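Local coordinates for protein cytochrome c2 iso-2 (Rhodospirillum centenum, PDB 1JDL) that carries electrons through a covalently bound haem c and serves purple photosynthetic bacteria as electron donor to oxidized bacteriochlorophyll, at residues 74-79 and 94-99; 59-64 and 80-85; 67-72 and 106-111. One frame throughout, in Å; residues are numbered along the deposited sequence.

All three contacts lie around one haem, and each is partly buried. Measured between centres, contact 3 lies about 9 Å, contact 1 about 10 Å and contact 2 about 12 Å from the middle of the chain, contact 2 thus being the outermost. Contacts 1 and 2 share helix 75-85; contact 3 joins helix 65-71 to helix 105-115. The chemistry differs accordingly. Contact 1 sets apolar packing beside metal ligation and a propionate grip; contact 2 is apolar and aromatic between its segments, with a tryptophan hydrogen-bonded to the other propionate; contact 3 adds an arginine-to-carbonyl hydrogen bond to aliphatic packing. Phe78 of contact 1 packs on Leu61 of contact 2 and Tyr71 of contact 3.

Contact 1: 74-79 and 94-99; sequences DPNAFL and GSTKMV. With HEM (protoporphyrin IX containing Fe), chain B.
Pro75, in the first turn of helix 75-85, touches two residues of the 94-99 loop with different ring carbons: CB lies 3.9 Å from Thr96 CG2, and CG meets the CE methyl of Met98, the two side chains crossing at about a right angle. That methyl ends the thioether side chain, whose SD binds the haem iron at 2.3 Å, so the proline backs the axial ligand directly. Met98 CG stands anti to the backbone N (chi1 -178°), which carries the extended first part of the chain over the porphyrin before it bends at the thioether. Asn76 reaches the loop with its amide, whose CG is 3.6 Å from Thr96 CG2; its polar ends lie beside Ser95 OG and the backbone N of Thr96. Further along, Leu79 CD1 packs on Thr96 CB at 3.9 Å. Thr96 therefore has its carbon side against the helix, while OG1, anti to its own backbone N, turns to the haem. OG1 donates to propionate O1D at 2.6 Å and accepts from Met98 N at 3.3 Å, an ST turn; Lys97 N gives O1D a second hydrogen bond. An alanine in place of Thr96 would probably leave O1D with the Lys97 bond alone from this loop, Met98 N without its turn acceptor, and a gap beside Pro75 and Asn76. Across the iron, His19 supplies the other axial ligand. Tyr71 of helix 65-71 touches Met98, and Ile52 of helix 51-58 touches both Leu79 and Thr96.

Contact 2: 59-64 and 80-85; sequences AGLHWT and RKFLAD. With HEM (protoporphyrin IX containing Fe), chain B.
Phe82, on helix 75-85, carries most of this contact by laying its ring against the chain from Ala59 to Leu61. With CG anti to the backbone N (chi1 -176°), the ring projects from the helix to the loop. Leu61 CB sits over one face, displaced toward the rim, 3.9 Å from the ring centroid and 22° off the normal, a CH-pi contact. Leu61 CD1 extends the cover to CE1 of Phe82 at 3.9 Å. The ring tip, CZ, comes 3.4 Å from Leu61 N, while Ala59 O approaches CE2 at the ring's edge. Gly60, with phi 111°, forms the Schellman motif that ends helix 51-58; its bare backbone passes close to CZ. One residue on, Leu83 brings CD2 to 3.8 Å from Ala59 CB, so Ala59 CB touches both helix residues, being 4.1 Å from Phe82 CE2. Beyond Leu61 the loop turns to the haem: Trp63 NE1 donates to propionate O1A at 2.9 Å, the oxygen lying in the indole plane, and haem CMA stands over one face. Leu61 also packs on Phe78 and Leu79 of helix 75-85, on Ala56 of helix 51-58 and on Asn67 of helix 65-71, joining three helices at this loop.

Contact 3: 67-72 and 106-111; sequences NIIAYL and QERKDV. With HEM (protoporphyrin IX containing Fe), chain B.
Arg108 and Ile69, the pair with the closest CA atoms (5.8 Å), join helix 105-115 to helix 65-71 through both polar and aliphatic parts. The arginine chain leaves its helix with CG beside the backbone N, runs straight to CD and then bends at chi3 (-76°), which brings the guanidinium round to the backbone of Ile69. There NH1 donates to Ile69 O at 2.9 Å with an N-H...O angle of 163°. The oxygen lies in the guanidinium plane, but NH1 stands 39° out of the carbonyl plane, so the bond is straight at the donor and tilted at the acceptor. Weak hydrogen bonds from NE to Asp104 O and from NH2 to Pro103 O give the group two further carbonyl partners, likely to limit its rotation. Ile69 answers with CD1, which lies 3.7 Å from Arg108 CB and near that residue's carbonyl. The Leu72 and Arg108 side chains run alongside one another, pointing opposite ways, Leu72 CB 3.8 Å from Arg108 CD. The two methyls of Leu72 then part: CD1 meets Val111 CG1 tip to tip at 3.9 Å, and CD2 rests on haem C2B at 3.8 Å. Leu72 thus wedges between helix 105-115 and the porphyrin, on the methionine side of the iron. Val112 touches Ile68 and Ile69, while Val111 also packs on Val11 of helix 5-11, within the pairing of N- and C-terminal helices that is a hallmark of the cytochrome c fold.

Contact 1: 74-79 and 94-99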
# COMPACT_ATOMS: atom_id res chain seq x y z
N ASP A 74 -7.65 -6.76 -2.04
CA ASP A 74 -7.28 -7.92 -1.24
C ASP A 74 -5.76 -7.89 -1.09
O ASP A 74 -5.04 -8.49 -1.88
CB ASP A 74 -7.69 -9.22 -1.95
CG ASP A 74 -7.62 -10.44 -1.04
OD1 ASP A 74 -6.76 -10.47 -0.14
OD2 ASP A 74 -8.43 -11.37 -1.24
N PRO A 75 -5.26 -7.18 -0.07
CA PRO A 75 -3.82 -7.07 0.18
C PRO A 75 -3.06 -8.40 0.18
O PRO A 75 -2.04 -8.54 -0.50
CB PRO A 75 -3.76 -6.36 1.53
CG PRO A 75 -4.95 -5.46 1.47
CD PRO A 75 -6.02 -6.38 0.91
N ASN A 76 -3.54 -9.37 0.95
CA ASN A 76 -2.89 -10.67 1.03
C ASN A 76 -2.78 -11.37 -0.31
O ASN A 76 -1.71 -11.88 -0.68
CB ASN A 76 -3.64 -11.58 2.01
CG ASN A 76 -3.24 -11.35 3.44
OD1 ASN A 76 -4.09 -11.14 4.31
ND2 ASN A 76 -1.94 -11.39 3.70
N ALA A 77 -3.88 -11.41 -1.05
CA ALA A 77 -3.90 -12.06 -2.36
C ALA A 77 -2.87 -11.46 -3.30
O ALA A 77 -2.16 -12.18 -3.99
CB ALA A 77 -5.29 -11.97 -2.97
N PHE A 78 -2.79 -10.13 -3.32
CA PHE A 78 -1.84 -9.45 -4.19
C PHE A 78 -0.39 -9.77 -3.84
O PHE A 78 0.40 -10.11 -4.72
CB PHE A 78 -2.04 -7.93 -4.12
CG PHE A 78 -1.10 -7.16 -4.99
CD1 PHE A 78 -1.37 -6.98 -6.35
CD2 PHE A 78 0.08 -6.64 -4.47
CE1 PHE A 78 -0.47 -6.30 -7.17
CE2 PHE A 78 0.99 -5.95 -5.28
CZ PHE A 78 0.71 -5.78 -6.64
N LEU A 79 -0.05 -9.65 -2.56
CA LEU A 79 1.30 -9.92 -2.11
C LEU A 79 1.75 -11.36 -2.31
O LEU A 79 2.89 -11.61 -2.71
CB LEU A 79 1.43 -9.55 -0.63
CG LEU A 79 1.32 -8.05 -0.32
CD1 LEU A 79 1.27 -7.85 1.19
CD2 LEU A 79 2.50 -7.31 -0.93
N GLY A 94 2.97 -16.38 4.82
CA GLY A 94 2.51 -15.52 5.90
C GLY A 94 1.35 -14.62 5.48
O GLY A 94 0.79 -14.77 4.40
N SER A 95 0.99 -13.68 6.36
CA SER A 95 -0.11 -12.76 6.08
C SER A 95 0.30 -11.32 6.42
O SER A 95 1.11 -11.09 7.31
CB SER A 95 -1.34 -13.16 6.90
OG SER A 95 -2.37 -12.20 6.78
N THR A 96 -0.27 -10.36 5.70
CA THR A 96 0.03 -8.95 5.95
C THR A 96 -0.75 -8.44 7.16
O THR A 96 -1.83 -8.94 7.47
CB THR A 96 -0.32 -8.06 4.72
OG1 THR A 96 -0.07 -6.68 5.02
CG2 THR A 96 -1.79 -8.21 4.36
N LYS A 97 -0.19 -7.43 7.83
CA LYS A 97 -0.82 -6.83 9.00
C LYS A 97 -1.98 -5.92 8.62
O LYS A 97 -2.75 -5.50 9.49
CB LYS A 97 0.20 -6.01 9.79
CG LYS A 97 1.29 -6.83 10.46
CD LYS A 97 2.24 -5.92 11.24
CE LYS A 97 3.35 -6.72 11.89
NZ LYS A 97 4.24 -5.84 12.71
N MET A 98 -2.11 -5.59 7.33
CA MET A 98 -3.21 -4.73 6.91
C MET A 98 -4.48 -5.52 6.69
O MET A 98 -4.64 -6.18 5.66
CB MET A 98 -2.86 -3.98 5.62
CG MET A 98 -3.98 -3.02 5.17
SD MET A 98 -3.45 -1.86 3.91
CE MET A 98 -4.90 -1.79 2.89
N VAL A 99 -5.36 -5.45 7.68
CA VAL A 99 -6.64 -6.15 7.65
C VAL A 99 -7.73 -5.15 7.26
O VAL A 99 -8.54 -4.72 8.09
CB VAL A 99 -6.98 -6.75 9.04
CG1 VAL A 99 -8.27 -7.56 8.95
CG2 VAL A 99 -5.83 -7.61 9.53
CHA HEM B . 0.26 -1.11 4.60
CHB HEM B . -2.53 1.60 1.74
CHC HEM B . -6.07 1.36 5.01
CHD HEM B . -3.10 -0.85 8.05
C1A HEM B . -0.21 -0.39 3.50
C2A HEM B . 0.50 -0.24 2.26
C3A HEM B . -0.30 0.52 1.46
C4A HEM B . -1.48 0.84 2.22
CMA HEM B . -0.04 0.92 0.02
CAA HEM B . 1.94 -0.70 1.99
CBA HEM B . 2.87 0.43 2.43
CGA HEM B . 4.36 0.09 2.36
O1A HEM B . 4.72 -1.00 1.86
O2A HEM B . 5.18 0.93 2.79
C1B HEM B . -3.73 1.79 2.41
C2B HEM B . -4.85 2.53 1.89
C3B HEM B . -5.90 2.25 2.72
C4B HEM B . -5.36 1.58 3.85
CMB HEM B . -4.80 3.44 0.67
CAB HEM B . -7.29 2.27 2.48
CBB HEM B . -8.02 2.58 1.19
C1C HEM B . -5.59 0.70 6.10
C2C HEM B . -6.34 0.45 7.32
C3C HEM B . -5.55 -0.31 8.09
C4C HEM B . -4.24 -0.32 7.46
CMC HEM B . -7.73 0.99 7.66
CAC HEM B . -5.88 -1.14 9.19
CBC HEM B . -7.18 -1.26 9.96
C1D HEM B . -1.90 -1.05 7.41
C2D HEM B . -0.79 -1.76 8.00
C3D HEM B . 0.14 -1.91 7.01
C4D HEM B . -0.42 -1.25 5.82
CMD HEM B . -0.69 -2.31 9.42
CAD HEM B . 1.45 -2.70 7.10
CBD HEM B . 1.14 -4.12 6.62
CGD HEM B . 2.29 -5.09 6.77
O1D HEM B . 2.10 -6.28 6.44
O2D HEM B . 3.38 -4.68 7.22
NA HEM B . -1.44 0.25 3.47
NB HEM B . -4.04 1.21 3.62
NC HEM B . -4.31 0.20 6.19
ND HEM B . -1.68 -0.73 6.08
FE HEM B . -2.89 0.20 4.83

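Contact 2: 59-64 and 80-85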
# COMPACT_ATOMS: atom_id res chain seq x y z
N ALA A 59 11.70 -8.49 -3.22
CA ALA A 59 11.49 -9.23 -4.46
C ALA A 59 11.20 -8.29 -5.63
O ALA A 59 10.95 -8.74 -6.75
CB ALA A 59 10.35 -10.22 -4.29
N GLY A 60 11.22 -6.98 -5.37
CA GLY A 60 11.01 -6.01 -6.43
C GLY A 60 9.73 -5.20 -6.44
O GLY A 60 9.53 -4.38 -7.34
N LEU A 61 8.87 -5.39 -5.45
CA LEU A 61 7.62 -4.65 -5.44
C LEU A 61 7.77 -3.17 -5.08
O LEU A 61 8.28 -2.82 -4.01
CB LEU A 61 6.62 -5.31 -4.48
CG LEU A 61 5.26 -4.60 -4.36
CD1 LEU A 61 4.56 -4.56 -5.72
CD2 LEU A 61 4.40 -5.33 -3.33
N HIS A 62 7.33 -2.31 -5.99
CA HIS A 62 7.35 -0.86 -5.79
C HIS A 62 5.90 -0.44 -5.94
O HIS A 62 5.17 -1.02 -6.76
CB HIS A 62 8.24 -0.20 -6.83
CG HIS A 62 9.69 -0.51 -6.65
ND1 HIS A 62 10.58 0.37 -6.06
CD2 HIS A 62 10.40 -1.64 -6.90
CE1 HIS A 62 11.76 -0.20 -5.96
NE2 HIS A 62 11.68 -1.42 -6.46
N TRP A 63 5.47 0.54 -5.16
CA TRP A 63 4.08 0.97 -5.21
C TRP A 63 3.71 1.93 -6.33
O TRP A 63 3.42 3.11 -6.09
CB TRP A 63 3.65 1.54 -3.86
CG TRP A 63 3.59 0.48 -2.80
CD1 TRP A 63 4.32 0.44 -1.65
CD2 TRP A 63 2.79 -0.70 -2.81
NE1 TRP A 63 4.02 -0.70 -0.94
CE2 TRP A 63 3.09 -1.42 -1.63
CE3 TRP A 63 1.85 -1.23 -3.71
CZ2 TRP A 63 2.48 -2.65 -1.32
CZ3 TRP A 63 1.24 -2.45 -3.40
CH2 TRP A 63 1.56 -3.15 -2.21
N THR A 64 3.71 1.42 -7.55
CA THR A 64 3.31 2.21 -8.70
C THR A 64 1.80 2.38 -8.54
O THR A 64 1.15 1.61 -7.83
CB THR A 64 3.58 1.47 -10.01
OG1 THR A 64 2.88 0.22 -10.00
CG2 THR A 64 5.06 1.22 -10.18
N ARG A 80 0.86 -12.31 -2.04
CA ARG A 80 1.19 -13.72 -2.22
C ARG A 80 1.45 -14.04 -3.68
O ARG A 80 2.39 -14.77 -4.01
CB ARG A 80 0.06 -14.59 -1.67
CG ARG A 80 0.05 -14.64 -0.15
CD ARG A 80 -1.17 -15.37 0.40
NE ARG A 80 -1.11 -15.45 1.86
CZ ARG A 80 -2.17 -15.66 2.64
NH1 ARG A 80 -3.38 -15.81 2.11
NH2 ARG A 80 -2.02 -15.73 3.96
N LYS A 81 0.62 -13.50 -4.57
CA LYS A 81 0.80 -13.75 -5.99
C LYS A 81 2.07 -13.10 -6.51
O LYS A 81 2.78 -13.67 -7.34
CB LYS A 81 -0.40 -13.22 -6.78
CG LYS A 81 -0.22 -13.32 -8.29
CD LYS A 81 -1.42 -12.77 -9.04
CE LYS A 81 -1.14 -12.73 -10.54
NZ LYS A 81 -0.67 -14.05 -11.05
N PHE A 82 2.37 -11.89 -6.02
CA PHE A 82 3.58 -11.20 -6.46
C PHE A 82 4.83 -12.00 -6.13
O PHE A 82 5.73 -12.13 -6.96
CB PHE A 82 3.69 -9.82 -5.81
CG PHE A 82 4.87 -9.02 -6.31
CD1 PHE A 82 4.74 -8.19 -7.42
CD2 PHE A 82 6.11 -9.14 -5.71
CE1 PHE A 82 5.84 -7.50 -7.93
CE2 PHE A 82 7.22 -8.45 -6.20
CZ PHE A 82 7.08 -7.63 -7.32
N LEU A 83 4.89 -12.52 -4.91
CA LEU A 83 6.04 -13.30 -4.47
C LEU A 83 6.17 -14.61 -5.23
O LEU A 83 7.27 -15.03 -5.58
CB LEU A 83 5.96 -13.57 -2.97
CG LEU A 83 6.27 -12.35 -2.09
CD1 LEU A 83 5.93 -12.66 -0.65
CD2 LEU A 83 7.74 -11.99 -2.23
N ALA A 84 5.04 -15.26 -5.48
CA ALA A 84 5.05 -16.52 -6.21
C ALA A 84 5.54 -16.28 -7.64
O ALA A 84 6.41 -17.00 -8.13
CB ALA A 84 3.66 -17.13 -6.23
N ASP A 85 4.99 -15.27 -8.29
CA ASP A 85 5.38 -14.95 -9.66
C ASP A 85 6.87 -14.62 -9.76
O ASP A 85 7.50 -14.87 -10.79
CB ASP A 85 4.58 -13.76 -10.20
CG ASP A 85 3.16 -14.12 -10.57
OD1 ASP A 85 2.82 -15.32 -10.56
OD2 ASP A 85 2.38 -13.20 -10.90
CHA HEM B . 0.26 -1.11 4.60
CHB HEM B . -2.53 1.60 1.74
CHC HEM B . -6.07 1.36 5.01
CHD HEM B . -3.10 -0.85 8.05
C1A HEM B . -0.21 -0.39 3.50
C2A HEM B . 0.50 -0.24 2.26
C3A HEM B . -0.30 0.52 1.46
C4A HEM B . -1.48 0.84 2.22
CMA HEM B . -0.04 0.92 0.02
CAA HEM B . 1.94 -0.70 1.99
CBA HEM B . 2.87 0.43 2.43
CGA HEM B . 4.36 0.09 2.36
O1A HEM B . 4.72 -1.00 1.86
O2A HEM B . 5.18 0.93 2.79
C1B HEM B . -3.73 1.79 2.41
C2B HEM B . -4.85 2.53 1.89
C3B HEM B . -5.90 2.25 2.72
C4B HEM B . -5.36 1.58 3.85
CMB HEM B . -4.80 3.44 0.67
CAB HEM B . -7.29 2.27 2.48
CBB HEM B . -8.02 2.58 1.19
C1C HEM B . -5.59 0.70 6.10
C2C HEM B . -6.34 0.45 7.32
C3C HEM B . -5.55 -0.31 8.09
C4C HEM B . -4.24 -0.32 7.46
CMC HEM B . -7.73 0.99 7.66
CAC HEM B . -5.88 -1.14 9.19
CBC HEM B . -7.18 -1.26 9.96
C1D HEM B . -1.90 -1.05 7.41
C2D HEM B . -0.79 -1.76 8.00
C3D HEM B . 0.14 -1.91 7.01
C4D HEM B . -0.42 -1.25 5.82
CMD HEM B . -0.69 -2.31 9.42
CAD HEM B . 1.45 -2.70 7.10
CBD HEM B . 1.14 -4.12 6.62
CGD HEM B . 2.29 -5.09 6.77
O1D HEM B . 2.10 -6.28 6.44
O2D HEM B . 3.38 -4.68 7.22
NA HEM B . -1.44 0.25 3.47
NB HEM B . -4.04 1.21 3.62
NC HEM B . -4.31 0.20 6.19
ND HEM B . -1.68 -0.73 6.08
FE HEM B . -2.89 0.20 4.83

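Contact 3: 67-72 and 106-111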
# COMPACT_ATOMS: atom_id res chain seq x y z
N ASN A 67 -0.05 -0.86 -9.20
CA ASN A 67 0.11 -1.87 -8.16
C ASN A 67 -0.76 -1.59 -6.94
O ASN A 67 -1.32 -2.51 -6.35
CB ASN A 67 1.57 -2.00 -7.74
CG ASN A 67 2.39 -2.81 -8.73
OD1 ASN A 67 1.84 -3.59 -9.50
ND2 ASN A 67 3.71 -2.65 -8.69
N ILE A 68 -0.89 -0.32 -6.56
CA ILE A 68 -1.72 0.02 -5.41
C ILE A 68 -3.17 -0.31 -5.73
O ILE A 68 -3.90 -0.85 -4.90
CB ILE A 68 -1.58 1.51 -5.03
CG1 ILE A 68 -0.12 1.83 -4.71
CG2 ILE A 68 -2.46 1.82 -3.82
CD1 ILE A 68 0.12 3.29 -4.35
N ILE A 69 -3.60 0.03 -6.94
CA ILE A 69 -4.96 -0.25 -7.37
C ILE A 69 -5.28 -1.74 -7.33
O ILE A 69 -6.36 -2.14 -6.90
CB ILE A 69 -5.21 0.27 -8.81
CG1 ILE A 69 -5.18 1.80 -8.82
CG2 ILE A 69 -6.54 -0.25 -9.35
CD1 ILE A 69 -6.32 2.44 -8.06
N ALA A 70 -4.34 -2.57 -7.77
CA ALA A 70 -4.53 -4.02 -7.79
C ALA A 70 -4.42 -4.64 -6.41
O ALA A 70 -4.95 -5.72 -6.16
CB ALA A 70 -3.52 -4.66 -8.73
N TYR A 71 -3.71 -3.95 -5.52
CA TYR A 71 -3.47 -4.40 -4.15
C TYR A 71 -4.65 -4.19 -3.19
O TYR A 71 -5.01 -5.09 -2.43
CB TYR A 71 -2.24 -3.67 -3.63
CG TYR A 71 -2.03 -3.64 -2.13
CD1 TYR A 71 -1.47 -4.73 -1.46
CD2 TYR A 71 -2.30 -2.49 -1.39
CE1 TYR A 71 -1.19 -4.67 -0.09
CE2 TYR A 71 -2.03 -2.42 -0.03
CZ TYR A 71 -1.47 -3.50 0.62
OH TYR A 71 -1.17 -3.41 1.95
N LEU A 72 -5.24 -3.01 -3.24
CA LEU A 72 -6.32 -2.64 -2.33
C LEU A 72 -7.54 -3.55 -2.16
O LEU A 72 -8.08 -3.64 -1.06
CB LEU A 72 -6.78 -1.21 -2.64
CG LEU A 72 -5.77 -0.12 -2.26
CD1 LEU A 72 -6.28 1.23 -2.70
CD2 LEU A 72 -5.52 -0.14 -0.75
N GLN A 106 -13.75 2.49 -8.45
CA GLN A 106 -13.72 3.95 -8.49
C GLN A 106 -13.03 4.51 -7.24
O GLN A 106 -12.18 5.39 -7.35
CB GLN A 106 -15.13 4.52 -8.59
CG GLN A 106 -15.17 6.03 -8.80
CD GLN A 106 -14.41 6.46 -10.03
OE1 GLN A 106 -14.65 5.97 -11.14
NE2 GLN A 106 -13.48 7.40 -9.86
N GLU A 107 -13.41 4.01 -6.07
CA GLU A 107 -12.80 4.48 -4.84
C GLU A 107 -11.29 4.26 -4.87
O GLU A 107 -10.52 5.11 -4.41
CB GLU A 107 -13.39 3.77 -3.63
CG GLU A 107 -14.80 4.21 -3.29
CD GLU A 107 -15.25 3.69 -1.95
OE1 GLU A 107 -15.45 2.46 -1.82
OE2 GLU A 107 -15.40 4.50 -1.01
N ARG A 108 -10.88 3.12 -5.41
CA ARG A 108 -9.46 2.81 -5.50
C ARG A 108 -8.77 3.81 -6.41
O ARG A 108 -7.71 4.33 -6.07
CB ARG A 108 -9.25 1.39 -6.03
CG ARG A 108 -9.38 0.31 -4.97
CD ARG A 108 -9.15 -1.07 -5.57
NE ARG A 108 -10.31 -1.53 -6.34
CZ ARG A 108 -10.23 -2.34 -7.39
NH1 ARG A 108 -9.05 -2.79 -7.80
NH2 ARG A 108 -11.34 -2.73 -8.02
N LYS A 109 -9.36 4.08 -7.57
CA LYS A 109 -8.76 5.04 -8.50
C LYS A 109 -8.64 6.41 -7.86
O LYS A 109 -7.61 7.08 -8.00
CB LYS A 109 -9.62 5.16 -9.77
CG LYS A 109 -9.66 3.93 -10.65
CD LYS A 109 -10.44 4.23 -11.92
CE LYS A 109 -10.51 3.03 -12.84
NZ LYS A 109 -11.24 3.36 -14.10
N ASP A 110 -9.69 6.83 -7.16
CA ASP A 110 -9.70 8.14 -6.52
C ASP A 110 -8.72 8.28 -5.37
O ASP A 110 -8.03 9.29 -5.25
CB ASP A 110 -11.11 8.49 -6.02
CG ASP A 110 -12.11 8.63 -7.15
OD1 ASP A 110 -11.72 9.06 -8.26
OD2 ASP A 110 -13.30 8.32 -6.93
N VAL A 111 -8.65 7.27 -4.51
CA VAL A 111 -7.74 7.36 -3.38
C VAL A 111 -6.29 7.37 -3.88
O VAL A 111 -5.44 8.05 -3.30
CB VAL A 111 -7.98 6.22 -2.35
CG1 VAL A 111 -7.42 4.91 -2.86
CG2 VAL A 111 -7.37 6.61 -1.01
CHA HEM B . 0.26 -1.11 4.60
CHB HEM B . -2.53 1.60 1.74
CHC HEM B . -6.07 1.36 5.01
CHD HEM B . -3.10 -0.85 8.05
C1A HEM B . -0.21 -0.39 3.50
C2A HEM B . 0.50 -0.24 2.26
C3A HEM B . -0.30 0.52 1.46
C4A HEM B . -1.48 0.84 2.22
CMA HEM B . -0.04 0.92 0.02
CAA HEM B . 1.94 -0.70 1.99
CBA HEM B . 2.87 0.43 2.43
CGA HEM B . 4.36 0.09 2.36
O1A HEM B . 4.72 -1.00 1.86
O2A HEM B . 5.18 0.93 2.79
C1B HEM B . -3.73 1.79 2.41
C2B HEM B . -4.85 2.53 1.89
C3B HEM B . -5.90 2.25 2.72
C4B HEM B . -5.36 1.58 3.85
CMB HEM B . -4.80 3.44 0.67
CAB HEM B . -7.29 2.27 2.48
CBB HEM B . -8.02 2.58 1.19
C1C HEM B . -5.59 0.70 6.10
C2C HEM B . -6.34 0.45 7.32
C3C HEM B . -5.55 -0.31 8.09
C4C HEM B . -4.24 -0.32 7.46
CMC HEM B . -7.73 0.99 7.66
CAC HEM B . -5.88 -1.14 9.19
CBC HEM B . -7.18 -1.26 9.96
C1D HEM B . -1.90 -1.05 7.41
C2D HEM B . -0.79 -1.76 8.00
C3D HEM B . 0.14 -1.91 7.01
C4D HEM B . -0.42 -1.25 5.82
CMD HEM B . -0.69 -2.31 9.42
CAD HEM B . 1.45 -2.70 7.10
CBD HEM B . 1.14 -4.12 6.62
CGD HEM B . 2.29 -5.09 6.77
O1D HEM B . 2.10 -6.28 6.44
O2D HEM B . 3.38 -4.68 7.22
NA HEM B . -1.44 0.25 3.47
NB HEM B . -4.04 1.21 3.62
NC HEM B . -4.31 0.20 6.19
ND HEM B . -1.68 -0.73 6.08
FE HEM B . -2.89 0.20 4.83